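Side-chain contacts in capsid protein (Pseudomonas phage PP7, PDB 2QUD), which self-assembles as dimers into the T=3 icosahedral capsid of the phage, packages the RNA genome and represses translation of the viral replicase: residues I22-A26 and D27-F31; A90-T93 and E94-K98. All coordinates share one frame; numbering follows the deposited sequence. Where two conformers were deposited one is given.

Contact 1. Residues I22-A26 and D27-F31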
loop_
_atom_site.group_PDB
_atom_site.type_symbol
_atom_site.label_atom_id
_atom_site.label_comp_id
_atom_site.label_asym_id
_atom_site.label_seq_id
_atom_site.Cartn_x
_atom_site.Cartn_y
_atom_site.Cartn_z
ATOM N N ILE A 22 14.564 -12.654 -6.272
ATOM C CA ILE A 22 15.195 -13.893 -5.823
ATOM C C ILE A 22 14.335 -15.161 -6.028
ATOM O O ILE A 22 14.853 -16.285 -5.928
ATOM C CB ILE A 22 15.681 -13.773 -4.352
ATOM C CG1 ILE A 22 14.550 -13.531 -3.377
ATOM C CG2 ILE A 22 16.683 -12.579 -4.246
ATOM C CD1 ILE A 22 14.924 -13.815 -1.934
ATOM N N GLN A 23 13.045 -14.986 -6.291
ATOM C CA GLN A 23 12.096 -16.077 -6.555
ATOM C C GLN A 23 11.001 -15.573 -7.501
ATOM O O GLN A 23 10.548 -14.430 -7.357
ATOM C CB GLN A 23 11.455 -16.559 -5.254
ATOM C CG GLN A 23 10.644 -17.823 -5.423
ATOM C CD GLN A 23 10.007 -18.261 -4.149
ATOM O OE1 GLN A 23 8.791 -18.133 -3.968
ATOM N NE2 GLN A 23 10.814 -18.772 -3.250
ATOM N N SER A 24 10.642 -16.422 -8.475
ATOM C CA SER A 24 9.524 -16.168 -9.359
ATOM C C SER A 24 8.885 -17.529 -9.621
ATOM O O SER A 24 9.435 -18.342 -10.355
ATOM C CB SER A 24 9.977 -15.512 -10.654
ATOM O OG SER A 24 8.868 -15.291 -11.500
ATOM N N THR A 25 7.761 -17.795 -8.985
ATOM C CA THR A 25 7.114 -19.093 -9.140
ATOM C C THR A 25 5.687 -18.842 -9.618
ATOM O O THR A 25 5.262 -17.692 -9.762
ATOM C CB THR A 25 7.089 -19.918 -7.784
ATOM O OG1 THR A 25 6.373 -19.183 -6.789
ATOM C CG2 THR A 25 8.491 -20.182 -7.266
ATOM N N ALA A 26 4.934 -19.920 -9.815
ATOM C CA ALA A 26 3.528 -19.814 -10.184
ATOM C C ALA A 26 2.785 -18.925 -9.179
ATOM O O ALA A 26 1.954 -18.103 -9.573
ATOM C CB ALA A 26 2.898 -21.202 -10.255
ATOM N N ASP A 27 3.131 -19.042 -7.889
ATOM C CA ASP A 27 2.353 -18.384 -6.832
ATOM C C ASP A 27 2.822 -16.988 -6.454
ATOM O O ASP A 27 2.008 -16.174 -6.068
ATOM C CB ASP A 27 2.300 -19.247 -5.585
ATOM C CG ASP A 27 1.442 -20.495 -5.761
ATOM O OD1 ASP A 27 0.482 -20.560 -6.591
ATOM O OD2 ASP A 27 1.712 -21.425 -5.000
ATOM N N ARG A 28 4.109 -16.700 -6.515
ATOM C CA ARG A 28 4.549 -15.370 -6.124
ATOM C C ARG A 28 5.929 -15.012 -6.618
ATOM O O ARG A 28 6.715 -15.896 -7.009
ATOM C CB ARG A 28 4.535 -15.237 -4.608
ATOM C CG ARG A 28 5.532 -16.112 -3.903
ATOM C CD ARG A 28 5.306 -16.217 -2.393
ATOM N NE ARG A 28 3.955 -16.647 -2.033
ATOM C CZ ARG A 28 3.499 -17.898 -2.162
ATOM N NH1 ARG A 28 4.241 -18.885 -2.667
ATOM N NH2 ARG A 28 2.265 -18.175 -1.790
ATOM N N GLN A 29 6.244 -13.720 -6.572
ATOM C CA GLN A 29 7.595 -13.239 -6.710
ATOM C C GLN A 29 8.080 -12.752 -5.365
ATOM O O GLN A 29 7.297 -12.260 -4.575
ATOM C CB GLN A 29 7.679 -12.072 -7.688
ATOM C CG GLN A 29 7.261 -12.398 -9.068
ATOM C CD GLN A 29 6.956 -11.157 -9.855
ATOM O OE1 GLN A 29 5.814 -10.688 -9.849
ATOM N NE2 GLN A 29 7.984 -10.571 -10.463
ATOM N N ILE A 30 9.387 -12.858 -5.127
ATOM C CA ILE A 30 10.035 -12.302 -3.940
ATOM C C ILE A 30 11.225 -11.505 -4.424
ATOM O O ILE A 30 12.018 -12.013 -5.256
ATOM C CB ILE A 30 10.479 -13.378 -2.915
ATOM C CG1 ILE A 30 9.294 -14.257 -2.512
ATOM C CG2 ILE A 30 11.058 -12.704 -1.679
ATOM C CD1 ILE A 30 9.673 -15.273 -1.487
ATOM N N PHE A 31 11.329 -10.287 -3.932
ATOM C CA PHE A 31 12.434 -9.388 -4.217
ATOM C C PHE A 31 13.131 -9.109 -2.881
ATOM O O PHE A 31 12.452 -8.980 -1.839
ATOM C CB PHE A 31 11.998 -8.038 -4.804
ATOM C CG PHE A 31 11.362 -8.116 -6.192
ATOM C CD1 PHE A 31 10.049 -8.620 -6.325
ATOM C CD2 PHE A 31 12.043 -7.716 -7.331
ATOM C CE1 PHE A 31 9.467 -8.700 -7.582
ATOM C CE2 PHE A 31 11.464 -7.804 -8.574
ATOM C CZ PHE A 31 10.185 -8.260 -8.698
HETATM O O HOH W 1 7.300 -19.187 -1.985
#

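Contact 2. Residues A90-T93 and E94-K98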
loop_
_atom_site.group_PDB
_atom_site.type_symbol
_atom_site.label_atom_id
_atom_site.label_comp_id
_atom_site.label_asym_id
_atom_site.label_seq_id
_atom_site.Cartn_x
_atom_site.Cartn_y
_atom_site.Cartn_z
ATOM N N ALA A 90 -12.197 -7.070 -14.151
ATOM C CA ALA A 90 -11.763 -7.438 -15.498
ATOM C C ALA A 90 -12.446 -6.629 -16.615
ATOM O O ALA A 90 -11.843 -6.412 -17.654
ATOM C CB ALA A 90 -11.941 -8.942 -15.727
ATOM N N ASN A 91 -13.678 -6.173 -16.378
ATOM C CA ASN A 91 -14.397 -5.330 -17.339
ATOM C C ASN A 91 -14.222 -3.828 -17.071
ATOM O O ASN A 91 -14.946 -3.002 -17.603
ATOM C CB ASN A 91 -15.882 -5.728 -17.415
ATOM C CG ASN A 91 -16.707 -5.245 -16.225
ATOM O OD1 ASN A 91 -16.220 -5.132 -15.109
ATOM N ND2 ASN A 91 -17.993 -4.990 -16.468
ATOM N N SER A 92 -13.239 -3.463 -16.256
ATOM C CA SER A 92 -13.005 -2.053 -15.927
ATOM C C SER A 92 -12.403 -1.250 -17.059
ATOM O O SER A 92 -11.793 -1.799 -17.965
ATOM C CB SER A 92 -12.116 -1.940 -14.686
ATOM O OG SER A 92 -10.831 -2.492 -14.921
ATOM N N THR A 93 -12.557 0.071 -16.979
ATOM C CA THR A 93 -11.846 0.956 -17.872
ATOM C C THR A 93 -10.420 1.203 -17.399
ATOM O O THR A 93 -10.148 1.214 -16.195
ATOM C CB THR A 93 -12.545 2.329 -17.983
ATOM O OG1 THR A 93 -12.511 2.976 -16.710
ATOM C CG2 THR A 93 -14.028 2.183 -18.458
ATOM N N GLU A 94 -9.528 1.458 -18.351
ATOM C CA GLU A 94 -8.165 1.873 -18.023
ATOM C C GLU A 94 -8.169 3.115 -17.130
ATOM O O GLU A 94 -7.484 3.134 -16.116
ATOM C CB GLU A 94 -7.309 2.081 -19.278
ATOM C CG GLU A 94 -5.903 2.579 -18.962
ATOM C CD GLU A 94 -4.968 2.584 -20.144
ATOM O OE1 GLU A 94 -3.996 3.364 -20.102
ATOM O OE2 GLU A 94 -5.191 1.825 -21.096
ATOM N N ALA A 95 -9.021 4.104 -17.457
ATOM C CA ALA A 95 -9.079 5.339 -16.674
ATOM C C ALA A 95 -9.418 5.068 -15.213
ATOM O O ALA A 95 -8.855 5.699 -14.316
ATOM C CB ALA A 95 -10.103 6.312 -17.272
ATOM N N SER A 96 -10.288 4.090 -14.964
ATOM C CA SER A 96 -10.683 3.754 -13.584
ATOM C C SER A 96 -9.539 3.100 -12.788
ATOM O O SER A 96 -9.366 3.364 -11.609
ATOM C CB SER A 96 -11.928 2.840 -13.516
ATOM O OG SER A 96 -11.694 1.545 -14.036
ATOM N N ARG A 97 -8.787 2.231 -13.451
ATOM C CA ARG A 97 -7.619 1.595 -12.835
ATOM C C ARG A 97 -6.546 2.638 -12.541
ATOM O O ARG A 97 -5.982 2.649 -11.454
ATOM C CB ARG A 97 -7.060 0.493 -13.726
ATOM C CG ARG A 97 -8.028 -0.666 -13.951
ATOM C CD ARG A 97 -7.425 -1.819 -14.680
ATOM N NE ARG A 97 -6.928 -1.503 -16.020
ATOM C CZ ARG A 97 -7.634 -1.531 -17.146
ATOM N NH1 ARG A 97 -8.943 -1.792 -17.164
ATOM N NH2 ARG A 97 -7.019 -1.267 -18.288
ATOM N N LYS A 98 -6.279 3.513 -13.523
ATOM C CA LYS A 98 -5.318 4.609 -13.349
ATOM C C LYS A 98 -5.772 5.545 -12.226
ATOM O O LYS A 98 -4.946 5.997 -11.442
ATOM C CB LYS A 98 -5.101 5.343 -14.674
ATOM C CG LYS A 98 -4.283 6.597 -14.648
ATOM C CD LYS A 98 -2.899 6.515 -14.065
ATOM C CE LYS A 98 -2.113 7.753 -14.505
ATOM N NZ LYS A 98 -0.866 7.965 -13.741
#

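Contact 1. Residues I22-A26 and D27-F31
Gln23 lays its side chain across Ile30, its partner in an antiparallel hydrogen-bonded pair of the hairpin between strands 15-24 and 29-32. The glutamine chain runs out extended, with CG anti to the backbone N (chi1 -171°), which carries the amide over the tip of the isoleucine: Gln23 CD lies 4.0 Å from Ile30 CD1. Ile22 covers the other branch, its CG1 4.0 Å from Ile30 CG2. Both can reach Ile30 because the strand carries a classic beta bulge here. Ile22 N gives a good bond to Ile30 O (2.8 Å), Gln23 N a weak one to the same oxygen, and Ile30 N returns a bond to Gln23 O at 3.0 Å.

Arg28 runs beside Gln23 and points the same way, but the amide and guanidinium planes stand 78° apart, and the two groups meet through a water. That water donates to Gln23 OE1 at 2.7 Å and accepts a weak bond from Arg28 NH1. Around the turn, Thr25 N bonds almost straight to Arg28 O (2.9 Å). Thr25 OG1, held between its own N and carbonyl carbon (chi1 60°), sits over the turn, giving a weak bond to Arg28 O and taking another from Asp27 N.

On the Ser24 and Gln29 side, Gln29 NE2 bonds to Leu123 O of the second subunit. On the opposite face, shared with Gln23, Ile30 packs on Arg43, an RNA-binding residue of strand 43-50. The hairpin end is thus joined mainly by main-chain bonds, with a small apolar patch at Ile30 and a single water linking Gln23 to Arg28.

Contact 2. Residues A90-T93 and E94-K98
The chain leaves strand 76-89 through an irregular loop, becomes extended at Ser92 and Thr93 (psi 160° and 151°), and turns into helix 94-109 at Glu94. Thr93 is the N-cap: with OG1 tucked between its own N and carbonyl carbon (chi1 64°), it faces the first turn and accepts from Ser96 N at 3.0 Å. Ser96 answers from its side chain, OG giving a 2.7 Å bond to Thr93 O in the carbonyl plane, on a lone pair. This is N-capping by threonine, with a serine three residues on whose hydroxyl turns back to the carbonyl of the cap. Thr93 O also takes the first helical bond, from Arg97 N at 3.2 Å, so two donors grip it. Arg97 bends at chi3 and folds back over the cap, its guanidinium lying with one face across Glu94 CA. NH1 meets Ser92 OG at 3.0 Å, and that oxygen lies almost exactly in the guanidinium plane; Ser92 OG is also bonded to Val89 O. The other subunit of the dimer reaches the same corner: Val118 O of the second subunit takes Arg97 NE, while Tyr78 OH of that subunit bonds to Ser96 OG and to Thr93 N.

How the contacts relate
Contact 1 ends the hairpin of strands 15-24 and 29-32, whereas contact 2 opens helix 94-109 beyond the last strand of the sheet; their centres lie 26 Å apart and their nearest atoms about 17 Å, so they do not touch. Both meet the second subunit, 22-31 through its C-terminal residues and 90-98 far more extensively. Their relation to RNA differs too. In contact 1 the side chain of Ile30 is about 3 Å from that of Arg43, and the side chain of Asp27 about 4 Å from that of Arg49, both RNA-binding. In contact 2, the side chain of Ser92 is about 9 Å from those of Ala56 and Thr87.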